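Long-range contacts in esterase (Thermotoga maritima, PDB 3DOH), which is a thermostable esterase that probably hydrolyses carboxylic ester bonds in a hydrolase domain joined to an immunoglobulin-like domain: residues T13-V22 and T87-I95; I281-I292 and K302-W312. One frame throughout, in Å; residues are numbered along the deposited sequence.

Interaction 1: T13-V22 and T87-I95; sequences TKVFPEGEKV and TEDLHSNTI
The carbonyl oxygen of E20 is gripped by two donors: the backbone N of T94 donates to E20 O at 2.9 Å, and water 2 donates to the same oxygen. The same water accepts the N-H of I95, so the chain just beyond T94 is tied to E20 as well. On the other flank of K21, the N of V22 donates to S92 O at 3.2 Å. Together these bonds make K21 and N93 a non-hydrogen-bonded antiparallel pair, a single bridge with CA atoms 4.4 Å apart.

The side chain of E20, its CG anti to the backbone N (chi1 173°), reaches T94, whose hydroxyl OG1 donates to OE1 from above the carboxylate plane. The other oxygen, OE2, receives T13 OG1 on its anti side, somewhat out of the carboxylate plane, at 2.7 Å. R105 forms a salt bridge with OE1 and Y191 a hydrogen bond with OE2, so this buried carboxylate is well compensated and would probably stay ionised. Methyl groups of T13 and V22 meet T94 CG2, making threonine apt here: one branch is polar, the other apolar.

K21 runs its long methylene chain past T87, with CE 3.2 Å from T87 O, then bends at its last torsion (chi4 -67°) to bring NZ to S92 OG at 3.3 Å. That hydroxyl in turn donates to D89 O, which fixes its rotation. Nearer the turn, water 1 bridges E18 OE1 and T87 OG1, while T87 CB sits over one face of the F16 ring.

The arrangement is a tight beta hairpin whose type I turn runs from F16 to G19 and joins strand 8-16 to strand 19-29, with the loop that follows strand 80-85 laid along strand 19-29 in the immunoglobulin-like N-terminal domain.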
loop_
_atom_site.group_PDB
_atom_site.type_symbol
_atom_site.label_atom_id
_atom_site.label_comp_id
_atom_site.label_asym_id
_atom_site.label_seq_id
_atom_site.Cartn_x
_atom_site.Cartn_y
_atom_site.Cartn_z
ATOM N N THR A 13 13.106 31.283 -0.585
ATOM C CA THR A 13 13.185 30.636 0.722
ATOM C C THR A 13 12.219 31.297 1.644
ATOM O O THR A 13 11.876 32.480 1.472
ATOM C CB THR A 13 14.603 30.684 1.418
ATOM O OG1 THR A 13 14.984 32.038 1.735
ATOM C CG2 THR A 13 15.691 30.020 0.561
ATOM N N LYS A 14 11.790 30.540 2.649
ATOM C CA LYS A 14 10.820 31.014 3.592
ATOM C C LYS A 14 11.135 30.301 4.906
ATOM O O LYS A 14 11.597 29.132 4.895
ATOM C CB LYS A 14 9.457 30.619 3.061
ATOM C CG LYS A 14 8.284 31.121 3.847
ATOM C CD LYS A 14 7.153 30.148 3.688
ATOM C CE LYS A 14 5.813 30.812 3.819
ATOM N NZ LYS A 14 5.486 31.563 2.575
ATOM N N VAL A 15 10.899 30.948 6.041
ATOM C CA VAL A 15 11.236 30.271 7.291
ATOM C C VAL A 15 10.030 29.457 7.782
ATOM O O VAL A 15 8.968 30.033 8.143
ATOM C CB VAL A 15 11.782 31.239 8.397
ATOM C CG1 VAL A 15 12.205 30.471 9.647
ATOM C CG2 VAL A 15 12.948 32.087 7.867
ATOM N N PHE A 16 10.196 28.129 7.785
ATOM C CA PHE A 16 9.147 27.218 8.238
ATOM C C PHE A 16 9.420 26.792 9.695
ATOM O O PHE A 16 10.553 26.957 10.200
ATOM C CB PHE A 16 9.057 25.994 7.327
ATOM C CG PHE A 16 8.542 26.293 5.966
ATOM C CD1 PHE A 16 9.428 26.558 4.913
ATOM C CD2 PHE A 16 7.159 26.352 5.720
ATOM C CE1 PHE A 16 8.951 26.868 3.630
ATOM C CE2 PHE A 16 6.671 26.666 4.462
ATOM C CZ PHE A 16 7.549 26.904 3.408
ATOM N N PRO A 17 8.400 26.218 10.381
ATOM C CA PRO A 17 8.649 25.958 11.796
ATOM C C PRO A 17 9.974 25.235 12.098
ATOM O O PRO A 17 10.597 25.510 13.132
ATOM C CB PRO A 17 7.409 25.161 12.217
ATOM C CG PRO A 17 6.319 25.716 11.313
ATOM C CD PRO A 17 7.030 25.809 9.981
ATOM N N GLU A 18 10.430 24.349 11.210
ATOM C CA GLU A 18 11.692 23.628 11.467
ATOM C C GLU A 18 12.898 24.298 10.777
ATOM O O GLU A 18 13.969 23.692 10.634
ATOM C CB GLU A 18 11.577 22.160 11.068
ATOM C CG GLU A 18 10.180 21.532 11.345
ATOM C CD GLU A 18 9.303 21.366 10.081
ATOM O OE1 GLU A 18 8.485 22.301 9.749
ATOM O OE2 GLU A 18 9.452 20.285 9.421
ATOM N N GLY A 19 12.709 25.557 10.360
ATOM C CA GLY A 19 13.754 26.340 9.742
ATOM C C GLY A 19 13.510 26.710 8.298
ATOM O O GLY A 19 12.447 26.401 7.727
ATOM N N GLU A 20 14.503 27.363 7.702
ATOM C CA GLU A 20 14.351 27.982 6.394
ATOM C C GLU A 20 14.522 26.957 5.281
ATOM O O GLU A 20 15.484 26.188 5.266
ATOM C CB GLU A 20 15.359 29.120 6.219
ATOM C CG GLU A 20 15.379 29.723 4.824
ATOM C CD GLU A 20 16.699 30.393 4.498
ATOM O OE1 GLU A 20 17.747 29.909 4.976
ATOM O OE2 GLU A 20 16.689 31.403 3.764
ATOM N N LYS A 21 13.574 26.956 4.351
ATOM C CA LYS A 21 13.549 26.000 3.271
ATOM C C LYS A 21 13.373 26.787 1.998
ATOM O O LYS A 21 12.756 27.862 1.996
ATOM C CB LYS A 21 12.366 25.046 3.363
ATOM C CG LYS A 21 12.154 24.162 4.627
ATOM C CD LYS A 21 10.947 23.227 4.348
ATOM C CE LYS A 21 10.690 22.249 5.445
ATOM N NZ LYS A 21 11.786 21.262 5.553
ATOM N N VAL A 22 13.900 26.244 0.911
ATOM C CA VAL A 22 13.587 26.745 -0.414
ATOM C C VAL A 22 12.205 26.171 -0.805
ATOM O O VAL A 22 12.064 24.949 -0.994
ATOM C CB VAL A 22 14.612 26.282 -1.472
ATOM C CG1 VAL A 22 14.364 27.001 -2.754
ATOM C CG2 VAL A 22 16.014 26.533 -1.028
ATOM N N THR A 87 7.422 21.234 0.467
ATOM C CA THR A 87 8.177 21.497 1.680
ATOM C C THR A 87 8.526 20.221 2.436
ATOM O O THR A 87 9.168 20.295 3.438
ATOM C CB THR A 87 7.462 22.528 2.582
ATOM O OG1 THR A 87 7.347 21.990 3.908
ATOM C CG2 THR A 87 6.044 22.822 2.072
ATOM N N GLU A 88 8.120 19.060 1.944
ATOM C CA GLU A 88 8.344 17.799 2.633
ATOM C C GLU A 88 9.489 17.057 1.982
ATOM O O GLU A 88 9.853 15.961 2.406
ATOM C CB GLU A 88 7.092 16.915 2.575
ATOM C CG GLU A 88 6.018 17.258 3.598
ATOM C CD GLU A 88 5.166 18.475 3.187
ATOM O OE1 GLU A 88 5.229 18.883 1.984
ATOM O OE2 GLU A 88 4.430 19.024 4.063
ATOM N N ASP A 89 10.038 17.632 0.918
ATOM C CA ASP A 89 11.215 17.062 0.280
ATOM C C ASP A 89 12.345 16.932 1.263
ATOM O O ASP A 89 12.556 17.814 2.086
ATOM C CB ASP A 89 11.694 17.955 -0.847
ATOM C CG ASP A 89 10.881 17.809 -2.076
ATOM O OD1 ASP A 89 10.190 16.783 -2.245
ATOM O OD2 ASP A 89 10.926 18.737 -2.880
ATOM N N LEU A 90 13.106 15.855 1.138
ATOM C CA LEU A 90 14.273 15.673 1.986
ATOM C C LEU A 90 15.234 16.880 1.924
ATOM O O LEU A 90 15.596 17.459 2.979
ATOM C CB LEU A 90 14.996 14.349 1.682
ATOM C CG LEU A 90 16.280 14.046 2.502
ATOM C CD1 LEU A 90 16.004 13.586 3.963
ATOM C CD2 LEU A 90 17.233 13.037 1.760
ATOM N N HIS A 91 15.664 17.236 0.722
ATOM C CA HIS A 91 16.626 18.313 0.567
ATOM C C HIS A 91 15.899 19.632 0.362
ATOM O O HIS A 91 16.076 20.288 -0.665
ATOM C CB HIS A 91 17.553 18.035 -0.618
ATOM C CG HIS A 91 18.569 16.967 -0.352
ATOM N ND1 HIS A 91 18.575 15.762 -1.020
ATOM C CD2 HIS A 91 19.613 16.925 0.509
ATOM C CE1 HIS A 91 19.579 15.023 -0.582
ATOM N NE2 HIS A 91 20.224 15.705 0.346
ATOM N N SER A 92 15.081 20.027 1.335
ATOM C CA SER A 92 14.522 21.354 1.286
ATOM C C SER A 92 15.181 22.373 2.248
ATOM O O SER A 92 15.392 23.531 1.865
ATOM C CB SER A 92 13.003 21.308 1.427
ATOM O OG SER A 92 12.586 20.487 2.495
ATOM N N ASN A 93 15.529 21.939 3.463
ATOM C CA ASN A 93 16.210 22.765 4.470
ATOM C C ASN A 93 17.467 23.423 3.967
ATOM O O ASN A 93 18.207 22.833 3.203
ATOM C CB ASN A 93 16.535 21.931 5.689
ATOM C CG ASN A 93 15.278 21.549 6.477
ATOM O OD1 ASN A 93 14.675 22.373 7.165
ATOM N ND2 ASN A 93 14.870 20.287 6.366
ATOM N N THR A 94 17.718 24.654 4.383
ATOM C CA THR A 94 18.970 25.322 3.995
ATOM C C THR A 94 20.090 25.068 5.016
ATOM O O THR A 94 21.280 25.281 4.733
ATOM C CB THR A 94 18.779 26.836 3.732
ATOM O OG1 THR A 94 18.251 27.453 4.898
ATOM C CG2 THR A 94 17.813 27.052 2.591
ATOM N N ILE A 95 19.707 24.577 6.184
ATOM C CA ILE A 95 20.627 24.519 7.288
ATOM C C ILE A 95 20.937 23.083 7.622
ATOM O O ILE A 95 20.054 22.343 8.041
ATOM C CB ILE A 95 20.062 25.247 8.543
ATOM C CG1 ILE A 95 19.766 26.721 8.212
ATOM C CG2 ILE A 95 21.023 25.063 9.762
ATOM C CD1 ILE A 95 19.064 27.513 9.312
HETATM O O HOH W 1 7.313 22.403 7.047
HETATM O O HOH W 2 16.839 24.917 7.105
#

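Interaction 2: I281-I292 and K302-W312; sequences IMEFPELFAAAI and KVERIKDIPIW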
loop_
_atom_site.group_PDB
_atom_site.type_symbol
_atom_site.label_atom_id
_atom_site.label_comp_id
_atom_site.label_asym_id
_atom_site.label_seq_id
_atom_site.Cartn_x
_atom_site.Cartn_y
_atom_site.Cartn_z
ATOM N N ILE A 281 15.543 38.542 32.177
ATOM C CA ILE A 281 14.471 39.163 32.943
ATOM C C ILE A 281 14.807 39.203 34.422
ATOM O O ILE A 281 14.402 40.107 35.113
ATOM C CB ILE A 281 13.086 38.486 32.710
ATOM C CG1 ILE A 281 13.129 36.991 33.055
ATOM C CG2 ILE A 281 12.553 38.789 31.291
ATOM C CD1 ILE A 281 11.812 36.367 33.144
ATOM N N MET A 282 15.542 38.225 34.908
ATOM C CA MET A 282 15.895 38.159 36.306
ATOM C C MET A 282 16.980 39.195 36.634
ATOM O O MET A 282 16.999 39.788 37.730
ATOM C CB MET A 282 16.379 36.751 36.642
ATOM C CG MET A 282 15.328 35.820 37.230
ATOM S SD MET A 282 16.007 34.166 37.300
ATOM C CE MET A 282 14.554 33.186 37.651
ATOM N N GLU A 283 17.887 39.423 35.686
ATOM C CA GLU A 283 18.975 40.399 35.898
ATOM C C GLU A 283 18.608 41.825 35.503
ATOM O O GLU A 283 19.344 42.751 35.830
ATOM C CB GLU A 283 20.243 39.975 35.164
ATOM C CG GLU A 283 20.837 38.646 35.620
ATOM C CD GLU A 283 21.047 38.552 37.127
ATOM O OE1 GLU A 283 21.474 39.535 37.774
ATOM O OE2 GLU A 283 20.794 37.474 37.685
ATOM N N PHE A 284 17.486 41.986 34.807
ATOM C CA PHE A 284 17.027 43.300 34.373
ATOM C C PHE A 284 15.506 43.398 34.446
ATOM O O PHE A 284 14.843 43.683 33.451
ATOM C CB PHE A 284 17.504 43.591 32.949
ATOM C CG PHE A 284 18.998 43.654 32.811
ATOM C CD1 PHE A 284 19.696 44.781 33.209
ATOM C CD2 PHE A 284 19.704 42.587 32.283
ATOM C CE1 PHE A 284 21.072 44.843 33.083
ATOM C CE2 PHE A 284 21.079 42.642 32.155
ATOM C CZ PHE A 284 21.764 43.771 32.555
ATOM N N PRO A 285 14.963 43.160 35.636
ATOM C CA PRO A 285 13.525 43.018 35.817
ATOM C C PRO A 285 12.791 44.250 35.391
ATOM O O PRO A 285 11.596 44.204 35.115
ATOM C CB PRO A 285 13.366 42.858 37.325
ATOM C CG PRO A 285 14.692 43.155 37.932
ATOM C CD PRO A 285 15.702 42.920 36.894
ATOM N N GLU A 286 13.514 45.350 35.317
ATOM C CA GLU A 286 12.894 46.617 35.078
ATOM C C GLU A 286 12.642 46.781 33.597
ATOM O O GLU A 286 11.808 47.598 33.191
ATOM C CB GLU A 286 13.796 47.721 35.636
ATOM C CG GLU A 286 14.154 47.500 37.143
ATOM C CD GLU A 286 12.905 47.452 38.065
ATOM O OE1 GLU A 286 12.242 48.520 38.204
ATOM O OE2 GLU A 286 12.602 46.363 38.651
ATOM N N LEU A 287 13.333 45.995 32.786
ATOM C CA LEU A 287 13.333 46.269 31.365
ATOM C C LEU A 287 12.134 45.660 30.572
ATOM O O LEU A 287 11.556 46.306 29.699
ATOM C CB LEU A 287 14.700 45.907 30.755
ATOM C CG LEU A 287 14.949 46.622 29.424
ATOM C CD1 LEU A 287 15.187 48.065 29.670
ATOM C CD2 LEU A 287 16.104 46.038 28.690
ATOM N N PHE A 288 11.742 44.433 30.899
ATOM C CA PHE A 288 10.819 43.690 30.035
ATOM C C PHE A 288 9.378 43.632 30.534
ATOM O O PHE A 288 9.126 43.525 31.722
ATOM C CB PHE A 288 11.370 42.292 29.781
ATOM C CG PHE A 288 12.797 42.281 29.266
ATOM C CD1 PHE A 288 13.069 42.531 27.924
ATOM C CD2 PHE A 288 13.855 41.984 30.118
ATOM C CE1 PHE A 288 14.371 42.502 27.442
ATOM C CE2 PHE A 288 15.165 41.952 29.654
ATOM C CZ PHE A 288 15.426 42.221 28.319
ATOM N N ALA A 289 8.441 43.735 29.600
ATOM C CA ALA A 289 7.001 43.683 29.895
ATOM C C ALA A 289 6.457 42.229 30.082
ATOM O O ALA A 289 5.538 42.004 30.877
ATOM C CB ALA A 289 6.227 44.391 28.798
ATOM N N ALA A 290 7.043 41.291 29.343
ATOM C CA ALA A 290 6.635 39.894 29.384
ATOM C C ALA A 290 7.637 39.022 28.630
ATOM O O ALA A 290 8.299 39.480 27.699
ATOM C CB ALA A 290 5.242 39.731 28.797
ATOM N N ALA A 291 7.741 37.764 29.044
ATOM C CA ALA A 291 8.756 36.864 28.548
ATOM C C ALA A 291 8.114 35.546 28.130
ATOM O O ALA A 291 7.154 35.103 28.767
ATOM C CB ALA A 291 9.751 36.621 29.635
ATOM N N ILE A 292 8.618 34.922 27.066
ATOM C CA ILE A 292 8.295 33.521 26.740
ATOM C C ILE A 292 9.617 32.737 26.623
ATOM O O ILE A 292 10.240 32.696 25.546
ATOM C CB ILE A 292 7.440 33.389 25.446
ATOM C CG1 ILE A 292 6.177 34.242 25.554
ATOM C CG2 ILE A 292 7.157 31.917 25.081
ATOM C CD1 ILE A 292 5.449 34.476 24.192
ATOM N N LYS A 302 16.096 33.708 42.338
ATOM C CA LYS A 302 15.851 35.068 41.859
ATOM C C LYS A 302 14.442 35.384 41.363
ATOM O O LYS A 302 14.190 36.506 40.895
ATOM C CB LYS A 302 16.895 35.432 40.820
ATOM C CG LYS A 302 18.266 35.518 41.436
ATOM C CD LYS A 302 19.338 35.765 40.413
ATOM C CE LYS A 302 20.555 36.284 41.132
ATOM N NZ LYS A 302 21.664 36.620 40.193
ATOM N N VAL A 303 13.516 34.439 41.501
ATOM C CA VAL A 303 12.187 34.629 40.915
ATOM C C VAL A 303 11.376 35.733 41.596
ATOM O O VAL A 303 10.360 36.187 41.098
ATOM C CB VAL A 303 11.356 33.332 40.871
ATOM C CG1 VAL A 303 12.238 32.114 40.583
ATOM C CG2 VAL A 303 10.624 33.147 42.151
ATOM N N GLU A 304 11.848 36.169 42.744
ATOM C CA GLU A 304 11.156 37.202 43.480
ATOM C C GLU A 304 11.211 38.536 42.729
ATOM O O GLU A 304 10.267 39.306 42.778
ATOM C CB GLU A 304 11.752 37.306 44.899
ATOM C CG GLU A 304 10.888 38.103 45.885
ATOM C CD GLU A 304 9.586 37.395 46.290
ATOM O OE1 GLU A 304 9.667 36.255 46.784
ATOM O OE2 GLU A 304 8.495 37.985 46.125
ATOM N N ARG A 305 12.307 38.797 42.025
ATOM C CA ARG A 305 12.449 40.030 41.248
ATOM C C ARG A 305 11.510 40.050 40.050
ATOM O O ARG A 305 11.211 41.121 39.519
ATOM C CB ARG A 305 13.859 40.146 40.696
ATOM C CG ARG A 305 14.868 39.379 41.473
ATOM C CD ARG A 305 16.200 39.495 40.824
ATOM N NE ARG A 305 17.263 39.454 41.814
ATOM C CZ ARG A 305 18.536 39.700 41.539
ATOM N NH1 ARG A 305 18.918 39.992 40.305
ATOM N NH2 ARG A 305 19.431 39.642 42.504
ATOM N N ILE A 306 11.092 38.864 39.602
ATOM C CA ILE A 306 10.296 38.743 38.381
ATOM C C ILE A 306 8.839 38.475 38.733
ATOM O O ILE A 306 7.998 38.277 37.849
ATOM C CB ILE A 306 10.862 37.691 37.342
ATOM C CG1 ILE A 306 11.092 36.330 37.971
ATOM C CG2 ILE A 306 12.159 38.157 36.723
ATOM C CD1 ILE A 306 11.058 35.176 36.969
ATOM N N LYS A 307 8.553 38.510 40.035
ATOM C CA LYS A 307 7.218 38.256 40.544
ATOM C C LYS A 307 6.111 38.937 39.690
ATOM O O LYS A 307 5.052 38.371 39.477
ATOM C CB LYS A 307 7.141 38.657 42.029
ATOM C CG LYS A 307 5.700 38.689 42.623
ATOM C CD LYS A 307 5.646 38.499 44.137
ATOM C CE LYS A 307 6.299 39.649 44.922
ATOM N NZ LYS A 307 5.709 41.018 44.689
ATOM N N ASP A 308 6.366 40.139 39.185
ATOM C CA ASP A 308 5.339 40.914 38.486
ATOM C C ASP A 308 5.406 40.875 36.980
ATOM O O ASP A 308 4.541 41.473 36.348
ATOM C CB ASP A 308 5.387 42.394 38.873
ATOM C CG ASP A 308 4.967 42.646 40.292
ATOM O OD1 ASP A 308 5.125 43.820 40.722
ATOM O OD2 ASP A 308 4.489 41.696 40.978
ATOM N N ILE A 309 6.404 40.206 36.409
ATOM C CA ILE A 309 6.483 40.046 34.958
ATOM C C ILE A 309 5.615 38.884 34.436
ATOM O O ILE A 309 5.804 37.738 34.841
ATOM C CB ILE A 309 7.940 39.892 34.515
ATOM C CG1 ILE A 309 8.761 41.047 35.102
ATOM C CG2 ILE A 309 8.043 39.867 32.992
ATOM C CD1 ILE A 309 10.254 40.950 34.851
ATOM N N PRO A 310 4.619 39.171 33.573
ATOM C CA PRO A 310 3.884 38.037 32.933
ATOM C C PRO A 310 4.812 37.110 32.129
ATOM O O PRO A 310 5.590 37.571 31.296
ATOM C CB PRO A 310 2.859 38.731 32.008
ATOM C CG PRO A 310 2.697 40.158 32.596
ATOM C CD PRO A 310 4.079 40.490 33.178
ATOM N N ILE A 311 4.735 35.807 32.397
ATOM C CA ILE A 311 5.680 34.865 31.823
ATOM C C ILE A 311 4.915 33.633 31.388
ATOM O O ILE A 311 4.159 33.079 32.160
ATOM C CB ILE A 311 6.762 34.447 32.897
ATOM C CG1 ILE A 311 7.629 35.664 33.270
ATOM C CG2 ILE A 311 7.614 33.267 32.407
ATOM C CD1 ILE A 311 8.655 35.442 34.372
ATOM N N TRP A 312 5.118 33.171 30.159
ATOM C CA TRP A 312 4.476 31.936 29.731
ATOM C C TRP A 312 5.592 30.992 29.301
ATOM O O TRP A 312 6.229 31.178 28.265
ATOM C CB TRP A 312 3.457 32.203 28.631
ATOM C CG TRP A 312 2.629 31.026 28.256
ATOM C CD1 TRP A 312 2.914 29.721 28.489
ATOM C CD2 TRP A 312 1.393 31.038 27.520
ATOM N NE1 TRP A 312 1.927 28.913 27.971
ATOM C CE2 TRP A 312 0.981 29.699 27.374
ATOM C CE3 TRP A 312 0.591 32.053 26.980
ATOM C CZ2 TRP A 312 -0.202 29.341 26.712
ATOM C CZ3 TRP A 312 -0.591 31.701 26.314
ATOM C CH2 TRP A 312 -0.970 30.359 26.186
HETATM O O HOH W 3 22.974 39.685 40.280
#
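The contact joins two neighbouring parallel strands of the alpha/beta-hydrolase sheet, where A291 is bridged to I311. The N of A291 donates to P310 O at 3.1 Å, and A291 O accepts the N of W312, the alternation expected of a parallel pair. Proline suits position 310 because its carbonyl can serve this bond although its nitrogen has no hydrogen to give; the small side chain of A290 leaves room for helix 369-376, whose L375 it touches.

Ahead of the strands along the chain, the two segments also pack on each other. I281 and I311 meet tip to tip through their CD1 methyls, while I306 crosses I281 at about a right angle and puts its CG2 4.0 Å from I281 CG1. I309 divides its branches: CD1 reaches P285 O at 3.5 Å, and CG2 lies 3.9 Å from A290 CA. The M282 chain is extended beyond CG, bringing SD against K302 CB and CE against V303 CG1.

A charged network closes the outer side. K302 NZ approaches E283 OE2 at 2.8 Å on its syn lone pair, an approach helped by the bend of E283 at chi2 (-52°). R305 NH1 gives a nearly straight bond (168°) to M282 O, which lies in the guanidinium plane near the end of the helix, although NH1 stands above the plane of the M282 carbonyl, and a long salt bridge to E283 OE1. Water 3 also donates to E283 OE1.

Strand 290-294 is held on its other side by strand 264-270, and strand 311-316 by strand 341-346, while helix 369-376 packs on A290, I292 and P310.

The two contacts belong to different domains and lie on opposite sides of the chain's centre, their own centres about 34 Å apart and their nearest atoms about 14 Å apart. Interaction 1 joins a hairpin to a loop within the immunoglobulin-like domain, yet E20 and I95 also meet Y191 and helix 192-195, which lie in the sequence range of the hydrolase family. Interaction 2 belongs to the catalytic fold: helix 272-283 follows the probable nucleophile elbow around S271, and the side chain of I292 comes close to that elbow but makes no contact with it. Strand 311-316 leads toward D319, a likely member of the triad with S271 and H359.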